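PDB 6DQX: ribonucleoside-diphosphate reductase, alpha chain from Actinobacillus ureae ATCC 25976, which probably reduces ribonucleoside diphosphates to their deoxy forms, as the catalytic alpha subunit of a class Id ribonucleotide reductase. Local coordinates for residues A336-F339 and A340-R344; V318-S321 and E322-K326; E399-G403 and Y404-N408; Q389-A392 and K393-E397; A256-D260 and V261-K265. All blocks are in the same frame, centred on the assembly; numbering follows the deposited sequence.

How the interactions relate
All five contacts are local, each made within nine or ten consecutive residues, and they follow one another in series without nesting or crossing. From the N terminus, interaction 5 starts the short helix 260-264; interaction 2 lies on helix 308-327 and interaction 1 ends helix 334-343, which packs against helix 308-327. Interaction 4 terminates helix 367-395, and interaction 3 shapes the loop that follows. This last loop is the hub: residues 399-408 reach Arg344 of interaction 1 through Asn408, Glu397 of interaction 4 through Gly403 and Gly405, Asp264 of interaction 5 through Tyr404, and interaction 2 through a shared ethanediol, tying the ends of helices 334-343 and 367-395 to helices 260-264 and 308-327.

Interaction 1 (A336-F339 and A340-R344)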
# COMPACT_ATOMS: atom_id res chain seq x y z
N ALA A 336 -7.24 11.15 -12.63
CA ALA A 336 -8.36 10.64 -13.44
C ALA A 336 -9.37 11.76 -13.73
O ALA A 336 -9.91 11.85 -14.83
CB ALA A 336 -9.04 9.49 -12.76
N HIS A 337 -9.63 12.58 -12.73
CA HIS A 337 -10.50 13.75 -12.93
C HIS A 337 -9.97 14.63 -14.05
O HIS A 337 -10.75 15.04 -14.95
CB HIS A 337 -10.63 14.55 -11.64
CG HIS A 337 -11.37 15.84 -11.79
ND1 HIS A 337 -12.74 15.90 -11.79
CD2 HIS A 337 -10.94 17.10 -12.01
CE1 HIS A 337 -13.12 17.15 -11.98
NE2 HIS A 337 -12.05 17.89 -12.10
N ARG A 338 -8.65 14.89 -14.03
CA ARG A 338 -7.97 15.68 -15.04
C ARG A 338 -8.13 15.01 -16.42
O ARG A 338 -8.53 15.66 -17.40
CB ARG A 338 -6.49 15.85 -14.70
CG ARG A 338 -5.72 16.63 -15.75
CD ARG A 338 -4.33 16.95 -15.27
NE ARG A 338 -3.50 17.47 -16.36
CZ ARG A 338 -3.54 18.71 -16.84
NH1 ARG A 338 -4.37 19.63 -16.38
NH2 ARG A 338 -2.71 19.03 -17.82
N PHE A 339 -7.83 13.73 -16.49
CA PHE A 339 -7.97 13.01 -17.75
C PHE A 339 -9.35 13.10 -18.33
O PHE A 339 -9.51 13.45 -19.51
CB PHE A 339 -7.58 11.52 -17.63
CG PHE A 339 -7.69 10.78 -18.93
CD1 PHE A 339 -8.90 10.25 -19.34
CD2 PHE A 339 -6.58 10.64 -19.75
CE1 PHE A 339 -9.01 9.55 -20.54
CE2 PHE A 339 -6.67 9.97 -20.97
CZ PHE A 339 -7.89 9.43 -21.36
N ALA A 340 -10.36 12.75 -17.54
CA ALA A 340 -11.74 12.79 -18.00
C ALA A 340 -12.13 14.19 -18.49
O ALA A 340 -12.69 14.31 -19.57
CB ALA A 340 -12.70 12.35 -16.93
N THR A 341 -11.80 15.20 -17.71
CA THR A 341 -12.07 16.61 -18.08
C THR A 341 -11.47 16.98 -19.46
O THR A 341 -12.13 17.62 -20.28
CB THR A 341 -11.55 17.57 -17.02
OG1 THR A 341 -12.21 17.26 -15.79
CG2 THR A 341 -11.84 19.06 -17.43
N ARG A 342 -10.22 16.60 -19.70
CA ARG A 342 -9.54 17.03 -20.89
C ARG A 342 -9.77 16.18 -22.14
O ARG A 342 -9.67 16.69 -23.25
CB ARG A 342 -8.06 17.15 -20.61
CG ARG A 342 -7.79 18.12 -19.47
CD ARG A 342 -6.34 18.08 -19.05
NE ARG A 342 -5.45 18.77 -19.96
CZ ARG A 342 -4.41 18.26 -20.61
NH1 ARG A 342 -4.05 16.98 -20.54
NH2 ARG A 342 -3.68 19.07 -21.35
N HIS A 343 -10.06 14.88 -21.94
CA HIS A 343 -10.16 13.90 -23.03
C HIS A 343 -11.59 13.49 -23.36
O HIS A 343 -11.91 13.29 -24.53
CB HIS A 343 -9.40 12.60 -22.66
CG HIS A 343 -7.91 12.76 -22.64
ND1 HIS A 343 -7.21 13.38 -21.62
CD2 HIS A 343 -6.99 12.33 -23.51
CE1 HIS A 343 -5.92 13.34 -21.90
NE2 HIS A 343 -5.76 12.71 -23.05
N ARG A 344 -12.40 13.28 -22.33
CA ARG A 344 -13.74 12.72 -22.47
C ARG A 344 -13.76 11.43 -23.30
O ARG A 344 -14.62 11.23 -24.16
CB ARG A 344 -14.69 13.78 -23.06
CG ARG A 344 -14.75 15.08 -22.28
CD ARG A 344 -15.90 15.97 -22.75
NE ARG A 344 -17.16 15.38 -22.32
CZ ARG A 344 -17.74 15.55 -21.13
NH1 ARG A 344 -17.25 16.39 -20.23
NH2 ARG A 344 -18.86 14.90 -20.84
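Phe339 and His343 lie flat on one another at the C-terminal end of helix 334-343, a worked example of i to i+4 stacking, and Arg338 and Arg342 repeat the pattern one residue earlier. Following Arg342 outward, its CB and CG first pass the carbonyl of Arg338, CG lying 3.3 Å from Arg338 O. CD then sits over the centre of the Arg338 guanidinium, and a bend at chi3 (76°) lays the rest of the chain along that group. At the tip, Arg342 CZ is 3.4 Å from Arg338 NH2 and the two guanidinium planes differ by only 10°. Acidic partners would offset the charge of this pair: Asp285 takes Arg338 NE, while Glu286 and Glu399 form salt bridges with Arg342 NH1 and NH2.

The ring pair is an offset stack, with centroids 3.8 Å apart and planes at 9°. Phe339 CE2 lies over the centre of the imidazole, and His343 CB adds a CH-pi contact to the phenyl face. Besides the helical bond from His343 N, Phe339 O accepts a bent one from His343 ND1 at 3.1 Å. That second grip, close to the imidazole plane, holds the ring at its rotation over the phenyl group. Tyr262 of the short helix 260-264 also meets the His343 ring.

On another side of the helix, Thr341 places OG1 beside its own backbone N and over a rim of the His337 ring, whose ND1 bonds Ser327 OG. Thr341 OG1 donates to His337 O at 2.8 Å, reaching that carbonyl from the face opposite Thr341 N.

Interaction 2 (V318-S321 and E322-K326); sequences VVMS and EFIEK. With EDO (1,2-ethanediol), chain F.
Met320 meets Phe323 and Ile324, its neighbours three and four residues on along helix 308-327. Met320 CG lies 4.1 Å from Ile324 CD1, the two side chains crossing at about a right angle. A bend at chi2 (57°) turns the thioether aside, bringing Met320 SD 4.2 Å from Phe323 CD2. This Met-aromatic contact is oblique to the ring.

Backbone bonds set the spacing beneath these side chains: Ile324 N to Met320 O measures 2.9 Å, and the methyl Ile324 CD1 folds back to 3.5 Å from the same Met320 O.

Further out, polar groups pin the flanks. Ser321 OG shares a hydrogen bond of 2.9 Å with O1 of an ethanediol, probably from the crystallisation liquor, and also bonds Arg344 NH2. Glu322 OE1 receives Gly96 N, while Glu322 OE2 makes a long salt bridge, 3.8 Å, to Lys326 NZ, which in turn bonds the carbonyls of Leu97 and Gly100.

The apolar side faces two elements at once: Met320, Phe323 and Ile324 pack on Ala340 of helix 334-343, and Val319, Met320 and Phe323 on strand 288-296, while Val318 touches helix 52-67 through Ala63 and Leu67.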
# COMPACT_ATOMS: atom_id res chain seq x y z
N VAL A 318 -22.76 11.84 -21.26
CA VAL A 318 -23.30 12.30 -19.96
C VAL A 318 -22.83 11.46 -18.79
O VAL A 318 -22.69 11.98 -17.68
CB VAL A 318 -24.84 12.42 -19.92
CG1 VAL A 318 -25.28 13.38 -20.97
CG2 VAL A 318 -25.58 11.13 -20.11
N VAL A 319 -22.58 10.17 -19.02
CA VAL A 319 -21.94 9.34 -18.03
C VAL A 319 -20.56 9.88 -17.64
O VAL A 319 -20.24 10.01 -16.45
CB VAL A 319 -21.87 7.86 -18.50
CG1 VAL A 319 -20.98 7.03 -17.58
CG2 VAL A 319 -23.28 7.26 -18.59
N MET A 320 -19.75 10.27 -18.63
CA MET A 320 -18.47 10.90 -18.33
C MET A 320 -18.63 12.23 -17.58
O MET A 320 -17.86 12.52 -16.67
CB MET A 320 -17.65 11.12 -19.62
CG MET A 320 -16.16 11.41 -19.40
SD MET A 320 -15.19 10.19 -18.47
CE MET A 320 -16.05 8.65 -18.87
N SER A 321 -19.63 13.02 -17.95
CA SER A 321 -19.93 14.24 -17.17
C SER A 321 -20.21 13.92 -15.69
O SER A 321 -19.71 14.62 -14.80
CB SER A 321 -21.08 15.03 -17.80
OG SER A 321 -20.72 15.48 -19.09
N GLU A 322 -20.92 12.82 -15.43
CA GLU A 322 -21.12 12.36 -14.04
C GLU A 322 -19.82 11.99 -13.35
O GLU A 322 -19.59 12.39 -12.18
CB GLU A 322 -22.10 11.19 -13.94
CG GLU A 322 -22.26 10.72 -12.50
CD GLU A 322 -23.32 9.67 -12.33
OE1 GLU A 322 -24.49 10.06 -12.28
OE2 GLU A 322 -22.96 8.48 -12.23
N PHE A 323 -18.97 11.19 -14.02
CA PHE A 323 -17.69 10.86 -13.43
C PHE A 323 -16.93 12.15 -13.09
O PHE A 323 -16.36 12.26 -12.00
CB PHE A 323 -16.82 9.94 -14.31
CG PHE A 323 -15.41 9.85 -13.83
CD1 PHE A 323 -15.08 9.00 -12.77
CD2 PHE A 323 -14.43 10.68 -14.34
CE1 PHE A 323 -13.79 8.97 -12.28
CE2 PHE A 323 -13.13 10.65 -13.85
CZ PHE A 323 -12.81 9.79 -12.82
N ILE A 324 -16.89 13.10 -14.02
CA ILE A 324 -16.17 14.35 -13.79
C ILE A 324 -16.73 15.04 -12.54
O ILE A 324 -15.95 15.42 -11.67
CB ILE A 324 -16.18 15.25 -15.05
CG1 ILE A 324 -15.29 14.63 -16.15
CG2 ILE A 324 -15.72 16.69 -14.76
CD1 ILE A 324 -15.66 15.06 -17.55
N GLU A 325 -18.06 15.17 -12.45
CA GLU A 325 -18.70 15.88 -11.32
C GLU A 325 -18.41 15.18 -9.98
O GLU A 325 -18.11 15.84 -8.97
CB GLU A 325 -20.21 16.02 -11.55
CG GLU A 325 -21.02 16.73 -10.47
CD GLU A 325 -20.54 18.15 -10.15
OE1 GLU A 325 -20.76 18.59 -9.00
OE2 GLU A 325 -19.94 18.82 -11.04
N LYS A 326 -18.52 13.85 -9.98
CA LYS A 326 -18.30 13.05 -8.77
C LYS A 326 -16.85 13.03 -8.32
O LYS A 326 -16.58 13.05 -7.10
CB LYS A 326 -18.78 11.61 -8.98
CG LYS A 326 -20.28 11.46 -8.97
CD LYS A 326 -20.64 9.98 -8.98
CE LYS A 326 -22.10 9.74 -8.69
NZ LYS A 326 -22.29 8.27 -8.48
C1 EDO F . -23.79 17.01 -20.83
O1 EDO F . -23.45 16.30 -19.62
C2 EDO F . -23.16 16.36 -22.05
O2 EDO F . -21.79 16.06 -21.83

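Interaction 3 (E399-G403 and Y404-N408). With EDO (1,2-ethanediol), chain F.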
# COMPACT_ATOMS: atom_id res chain seq x y z
N GLU A 399 -10.42 20.30 -23.62
CA GLU A 399 -9.10 20.93 -23.85
C GLU A 399 -8.20 20.22 -24.86
O GLU A 399 -7.60 20.87 -25.69
CB GLU A 399 -8.38 21.11 -22.50
CG GLU A 399 -7.01 21.80 -22.55
CD GLU A 399 -6.28 21.75 -21.22
OE1 GLU A 399 -6.94 21.80 -20.16
OE2 GLU A 399 -5.02 21.66 -21.23
N ILE A 400 -8.09 18.88 -24.77
CA ILE A 400 -7.23 18.13 -25.68
C ILE A 400 -7.70 18.21 -27.13
O ILE A 400 -6.91 18.13 -28.05
CB ILE A 400 -7.14 16.63 -25.18
CG1 ILE A 400 -6.16 16.54 -24.02
CG2 ILE A 400 -6.80 15.65 -26.28
CD1 ILE A 400 -4.75 17.08 -24.28
N LEU A 401 -9.00 18.39 -27.34
CA LEU A 401 -9.58 18.44 -28.66
C LEU A 401 -9.93 19.85 -29.19
O LEU A 401 -10.66 19.96 -30.17
CB LEU A 401 -10.85 17.58 -28.67
CG LEU A 401 -10.58 16.07 -28.56
CD1 LEU A 401 -11.86 15.34 -28.19
CD2 LEU A 401 -9.99 15.55 -29.85
N LYS A 402 -9.43 20.91 -28.56
CA LYS A 402 -9.69 22.27 -29.08
C LYS A 402 -9.23 22.32 -30.53
O LYS A 402 -8.07 22.02 -30.84
CB LYS A 402 -8.97 23.33 -28.24
CG LYS A 402 -9.32 24.76 -28.63
CD LYS A 402 -8.77 25.73 -27.59
CE LYS A 402 -8.63 27.13 -28.15
NZ LYS A 402 -7.80 27.93 -27.24
N GLY A 403 -10.17 22.65 -31.43
CA GLY A 403 -9.91 22.74 -32.87
C GLY A 403 -10.01 21.45 -33.65
O GLY A 403 -9.85 21.46 -34.87
N TYR A 404 -10.25 20.33 -32.96
CA TYR A 404 -10.35 19.03 -33.57
C TYR A 404 -11.75 18.64 -34.03
O TYR A 404 -11.85 17.74 -34.85
CB TYR A 404 -9.77 17.92 -32.68
CG TYR A 404 -8.25 17.89 -32.69
CD1 TYR A 404 -7.51 18.74 -31.87
CD2 TYR A 404 -7.57 17.03 -33.51
CE1 TYR A 404 -6.12 18.71 -31.89
CE2 TYR A 404 -6.17 16.99 -33.54
CZ TYR A 404 -5.46 17.83 -32.72
OH TYR A 404 -4.08 17.83 -32.71
N GLY A 405 -12.79 19.28 -33.52
CA GLY A 405 -14.15 19.14 -34.05
C GLY A 405 -15.00 18.01 -33.50
O GLY A 405 -16.04 17.68 -34.09
N ARG A 406 -14.58 17.40 -32.38
CA ARG A 406 -15.43 16.45 -31.67
C ARG A 406 -15.25 16.59 -30.17
O ARG A 406 -14.34 17.29 -29.71
CB ARG A 406 -15.16 15.02 -32.13
CG ARG A 406 -13.77 14.50 -31.83
CD ARG A 406 -13.67 13.02 -32.23
NE ARG A 406 -12.37 12.50 -31.82
CZ ARG A 406 -11.19 12.76 -32.39
NH1 ARG A 406 -11.09 13.53 -33.48
NH2 ARG A 406 -10.08 12.22 -31.88
N ARG A 407 -16.15 15.93 -29.46
CA ARG A 407 -16.28 16.00 -28.00
C ARG A 407 -15.37 14.99 -27.26
O ARG A 407 -15.01 15.22 -26.08
CB ARG A 407 -17.75 15.71 -27.67
CG ARG A 407 -18.17 15.73 -26.21
CD ARG A 407 -18.37 17.12 -25.71
NE ARG A 407 -19.07 17.13 -24.43
CZ ARG A 407 -18.96 18.09 -23.53
NH1 ARG A 407 -18.19 19.15 -23.75
NH2 ARG A 407 -19.62 17.99 -22.38
N ASN A 408 -15.07 13.86 -27.91
CA ASN A 408 -14.47 12.67 -27.29
C ASN A 408 -13.26 12.21 -28.06
O ASN A 408 -13.31 12.07 -29.28
CB ASN A 408 -15.50 11.56 -27.31
CG ASN A 408 -16.83 12.03 -26.77
OD1 ASN A 408 -17.76 12.30 -27.55
ND2 ASN A 408 -16.92 12.21 -25.45
C1 EDO F . -23.79 17.01 -20.83
O1 EDO F . -23.45 16.30 -19.62
C2 EDO F . -23.16 16.36 -22.05
O2 EDO F . -21.79 16.06 -21.83
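Leu401 pushes its branched end into the bend made by residues 404-408. One methyl, Leu401 CD1, comes within 3.4 Å of Asn408 C and 3.5 Å of Arg406 O. The other methyl serves two neighbours: Leu401 CD2 is 3.7 Å from Tyr404 CB and sits over the centre of the Arg406 guanidinium, with Arg406 NH2 3.9 Å away. Arg406 reaches this place by an unusual first torsion, CG lying between its backbone N and carbonyl carbon (chi1 64°), followed by an extended chain. Two carbonyls then limit its rotation: Arg406 NE makes a weak, bent bond of 2.7 Å to Asn408 O, and NH2 bonds Thr409 O. Arg406 O, by contrast, is buried beneath the leucine with no polar partner in the model.

The chain turns back through a type II beta turn, with Lys402 and Gly403 at its two corners in the loop between helices 367-395 and 418-423 of the barrel domain. Tyr404 N closes it on Leu401 O at 2.8 Å, approaching 44° out of the carbonyl plane. Gly403, at positive phi, takes the second corner in the manner usual for this turn, and Gly405 has positive phi as well.

Beyond the turn, the Tyr404 ring has Leu401 O at its edge, in plane, and its OH bonds Asp264 OD2 on helix 260-264. Arg407 points elsewhere: NE pairs with Asp317, NH1 with Gly396 O, and Arg407 NH2 donates to O2 of the ethanediol at 3.0 Å, in the plane of the guanidinium.

Interaction 4 (Q389-A392 and K393-E397); sequences QELA and KRFGE
Leu391 and Phe395, one helical turn apart, run past each other at a slant, so that Leu391 CD2 meets one corner of the ring at 3.8 Å from Phe395 CE2. Both side chains leave their backbones the same way, with CG beside the backbone N. The Phe395 ring is consequently folded back along the helix, its CD2 also passing 3.6 Å from Leu391 O. Arg394 lies across one face of that ring, its CG over the centre, before the chain bends at chi3 and carries the guanidinium off. Farther around, Leu391 packs on Tyr314 and Asp317 of helix 308-327, and Glu390 OE1 bonds the hydroxyl of Tyr314.

Lys393 starts with the same first torsion but on another flank of the helix: it runs back over the carbonyl of Gln389 and curls at chi4 (52°) toward a water, which accepts from Lys393 NZ at 3.1 Å and donates to Gln389 O at 2.8 Å. That carbonyl also accepts the helical bond from Lys393 N, so one residue serves it twice, directly through its backbone N and through the water from its side-chain end.

Past the helix end, Glu397 CG lies 4.0 Å from Ala392 CB. The Glu397 carboxylate spans two backbone groups of the next loop, OE1 taking Gly403 N and OE2 taking Gly405 N.

The last helical bond, from Gly396 N to Ala392 O at 2.8 Å, arrives 36° out of the carbonyl plane as the chain unwinds. Gly396 has positive phi (99°) and an extended psi, and the whole is a glycine-terminated helix C terminus, here ending helix 367-395.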
# COMPACT_ATOMS: atom_id res chain seq x y z
N GLN A 389 -19.13 14.61 -32.99
CA GLN A 389 -19.11 15.94 -33.65
C GLN A 389 -20.29 16.82 -33.26
O GLN A 389 -20.11 17.99 -32.96
CB GLN A 389 -19.03 15.77 -35.18
CG GLN A 389 -17.70 15.19 -35.67
CD GLN A 389 -17.74 14.68 -37.10
OE1 GLN A 389 -18.80 14.48 -37.67
NE2 GLN A 389 -16.58 14.45 -37.67
N GLU A 390 -21.51 16.26 -33.24
CA GLU A 390 -22.72 16.98 -32.80
C GLU A 390 -22.63 17.39 -31.33
O GLU A 390 -23.02 18.52 -30.95
CB GLU A 390 -23.98 16.12 -32.96
CG GLU A 390 -24.31 15.72 -34.39
CD GLU A 390 -25.29 14.56 -34.52
OE1 GLU A 390 -25.75 13.95 -33.51
OE2 GLU A 390 -25.60 14.25 -35.68
N LEU A 391 -22.11 16.48 -30.50
CA LEU A 391 -21.89 16.80 -29.10
C LEU A 391 -20.94 17.98 -28.88
O LEU A 391 -21.13 18.75 -27.94
CB LEU A 391 -21.37 15.57 -28.34
CG LEU A 391 -22.37 14.45 -28.08
CD1 LEU A 391 -21.63 13.15 -27.72
CD2 LEU A 391 -23.36 14.84 -26.98
N ALA A 392 -19.88 18.10 -29.69
CA ALA A 392 -18.98 19.24 -29.57
C ALA A 392 -19.68 20.56 -29.97
O ALA A 392 -19.43 21.60 -29.34
CB ALA A 392 -17.74 19.03 -30.42
N LYS A 393 -20.53 20.51 -30.98
CA LYS A 393 -21.33 21.68 -31.37
C LYS A 393 -22.27 22.10 -30.26
O LYS A 393 -22.44 23.29 -30.03
CB LYS A 393 -22.16 21.41 -32.62
CG LYS A 393 -21.34 21.26 -33.87
CD LYS A 393 -22.19 21.28 -35.14
CE LYS A 393 -21.31 21.39 -36.38
NZ LYS A 393 -20.24 20.35 -36.40
N ARG A 394 -22.88 21.14 -29.58
CA ARG A 394 -23.82 21.43 -28.49
C ARG A 394 -23.13 21.87 -27.19
O ARG A 394 -23.56 22.85 -26.56
CB ARG A 394 -24.73 20.24 -28.22
CG ARG A 394 -25.89 20.57 -27.29
CD ARG A 394 -27.01 19.53 -27.32
NE ARG A 394 -28.34 20.16 -27.39
CZ ARG A 394 -29.32 19.84 -28.24
NH1 ARG A 394 -30.48 20.50 -28.19
NH2 ARG A 394 -29.19 18.86 -29.14
N PHE A 395 -22.07 21.16 -26.79
CA PHE A 395 -21.49 21.33 -25.44
C PHE A 395 -20.04 21.84 -25.39
O PHE A 395 -19.54 22.12 -24.31
CB PHE A 395 -21.55 19.98 -24.68
CG PHE A 395 -22.96 19.45 -24.52
CD1 PHE A 395 -23.85 20.06 -23.64
CD2 PHE A 395 -23.40 18.35 -25.24
CE1 PHE A 395 -25.14 19.58 -23.49
CE2 PHE A 395 -24.68 17.87 -25.10
CZ PHE A 395 -25.56 18.49 -24.22
N GLY A 396 -19.37 21.91 -26.52
CA GLY A 396 -17.96 22.35 -26.60
C GLY A 396 -16.96 21.20 -26.68
O GLY A 396 -17.29 20.04 -26.34
N GLU A 397 -15.76 21.52 -27.16
CA GLU A 397 -14.63 20.58 -27.25
C GLU A 397 -13.91 20.64 -25.92
O GLU A 397 -13.68 21.72 -25.36
CB GLU A 397 -13.66 20.97 -28.38
CG GLU A 397 -14.26 20.99 -29.77
CD GLU A 397 -13.47 21.80 -30.78
OE1 GLU A 397 -12.85 22.82 -30.41
OE2 GLU A 397 -13.46 21.42 -31.97
O HOH W 1 -18.32 19.76 -34.09

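Interaction 5 (A256-D260 and V261-K265); sequences AGRPD and VYKDK
Lys263 reaches back from helix 260-264 to Ala256, at the end of the preceding helix, and so bridges the loop that leads into the helix N terminus, where Pro259 holds the N-cap position. Its chain is fully extended beyond CG, and Lys263 NZ donates to Ala256 O at 2.7 Å, coming from above the carbonyl plane. A water sits beside the ammonium group, joined to it only by a weak bond. The same water gives firm bonds of 2.7 Å each to Arg258 O and to Asp260 OD1, so the lysine and aspartate, whose charged atoms are not in contact, are linked through solvent, though weakly on the lysine side.

Pro259 O serves the first turn of the helix. Tyr262 N reaches it at 3.0 Å along a bent path, and Lys263 N adds a weak bond. Asp264 N then makes the first strong regular helical bond, 2.7 Å to Asp260 O.

Two nitrogens of the Arg258 guanidinium are satisfied by backbone carbonyls, NE by Asn255 O and NH1 by Met267 O. Thus fixed, the group presents one face to Lys263, where Arg258 NH2 is 3.9 Å from Lys263 CG; the lysine charge itself is carried well past it. A bend at chi3 (-69°) turns the guanidinium this way, while Arg258 CD rests against Tyr262 CB.

Tyr262 OH bonds Thr409 OG1, and Val261 packs against Ile400 and Tyr404 of the loop after helix 367-395. The proline ring meets the tyrosine ring at a slant, Pro259 CG lying 3.7 Å from Tyr262 CD2.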
# COMPACT_ATOMS: atom_id res chain seq x y z
N ALA A 256 0.65 3.21 -33.19
CA ALA A 256 0.40 3.53 -34.61
C ALA A 256 -1.10 3.72 -34.91
O ALA A 256 -1.48 4.47 -35.86
CB ALA A 256 1.01 2.47 -35.52
N GLY A 257 -1.94 3.08 -34.10
CA GLY A 257 -3.38 3.17 -34.24
C GLY A 257 -4.07 4.25 -33.43
O GLY A 257 -5.30 4.28 -33.40
N ARG A 258 -3.31 5.12 -32.75
CA ARG A 258 -3.93 6.19 -31.98
C ARG A 258 -4.61 7.21 -32.89
O ARG A 258 -4.17 7.42 -34.03
CB ARG A 258 -2.89 6.98 -31.21
CG ARG A 258 -2.27 6.21 -30.08
CD ARG A 258 -1.14 7.02 -29.48
NE ARG A 258 -0.01 7.12 -30.40
CZ ARG A 258 1.07 7.86 -30.21
NH1 ARG A 258 1.20 8.66 -29.14
NH2 ARG A 258 2.04 7.83 -31.10
N PRO A 259 -5.65 7.89 -32.37
CA PRO A 259 -6.14 9.05 -33.13
C PRO A 259 -5.05 10.10 -33.35
O PRO A 259 -4.14 10.26 -32.51
CB PRO A 259 -7.23 9.62 -32.23
CG PRO A 259 -6.95 9.12 -30.87
CD PRO A 259 -6.30 7.77 -31.05
N ASP A 260 -5.16 10.85 -34.44
CA ASP A 260 -4.20 11.91 -34.75
C ASP A 260 -3.89 12.84 -33.57
O ASP A 260 -2.72 13.23 -33.37
CB ASP A 260 -4.66 12.76 -35.94
CG ASP A 260 -4.59 12.01 -37.28
OD1 ASP A 260 -4.11 10.86 -37.36
OD2 ASP A 260 -5.08 12.60 -38.26
N VAL A 261 -4.92 13.19 -32.80
CA VAL A 261 -4.72 14.12 -31.66
C VAL A 261 -3.65 13.62 -30.70
O VAL A 261 -2.85 14.43 -30.20
CB VAL A 261 -6.02 14.44 -30.90
CG1 VAL A 261 -6.62 13.19 -30.27
CG2 VAL A 261 -5.78 15.52 -29.85
N TYR A 262 -3.59 12.30 -30.45
CA TYR A 262 -2.59 11.79 -29.52
C TYR A 262 -1.21 11.73 -30.15
O TYR A 262 -0.22 11.97 -29.48
CB TYR A 262 -3.00 10.42 -28.98
CG TYR A 262 -4.20 10.43 -28.03
CD1 TYR A 262 -4.60 11.59 -27.34
CD2 TYR A 262 -4.89 9.26 -27.78
CE1 TYR A 262 -5.67 11.57 -26.45
CE2 TYR A 262 -5.97 9.22 -26.89
CZ TYR A 262 -6.34 10.38 -26.22
OH TYR A 262 -7.36 10.37 -25.30
N LYS A 263 -1.15 11.46 -31.45
CA LYS A 263 0.10 11.53 -32.19
C LYS A 263 0.64 12.95 -32.23
O LYS A 263 1.85 13.17 -32.05
CB LYS A 263 -0.10 11.00 -33.62
CG LYS A 263 -0.36 9.51 -33.67
CD LYS A 263 -0.57 9.04 -35.09
CE LYS A 263 -0.75 7.54 -35.10
NZ LYS A 263 -1.00 7.09 -36.49
N ASP A 264 -0.25 13.90 -32.46
CA ASP A 264 0.10 15.32 -32.59
C ASP A 264 0.72 15.88 -31.31
O ASP A 264 1.50 16.85 -31.35
CB ASP A 264 -1.15 16.16 -32.88
CG ASP A 264 -1.73 15.94 -34.30
OD1 ASP A 264 -1.06 15.39 -35.19
OD2 ASP A 264 -2.90 16.34 -34.49
N LYS A 265 0.30 15.32 -30.17
CA LYS A 265 0.66 15.82 -28.85
C LYS A 265 1.55 14.86 -28.05
O LYS A 265 1.75 15.05 -26.84
CB LYS A 265 -0.65 16.17 -28.12
CG LYS A 265 -1.34 17.39 -28.75
CD LYS A 265 -2.73 17.68 -28.21
CE LYS A 265 -3.29 18.96 -28.84
NZ LYS A 265 -4.47 19.50 -28.13
O HOH W 2 -4.20 8.30 -36.54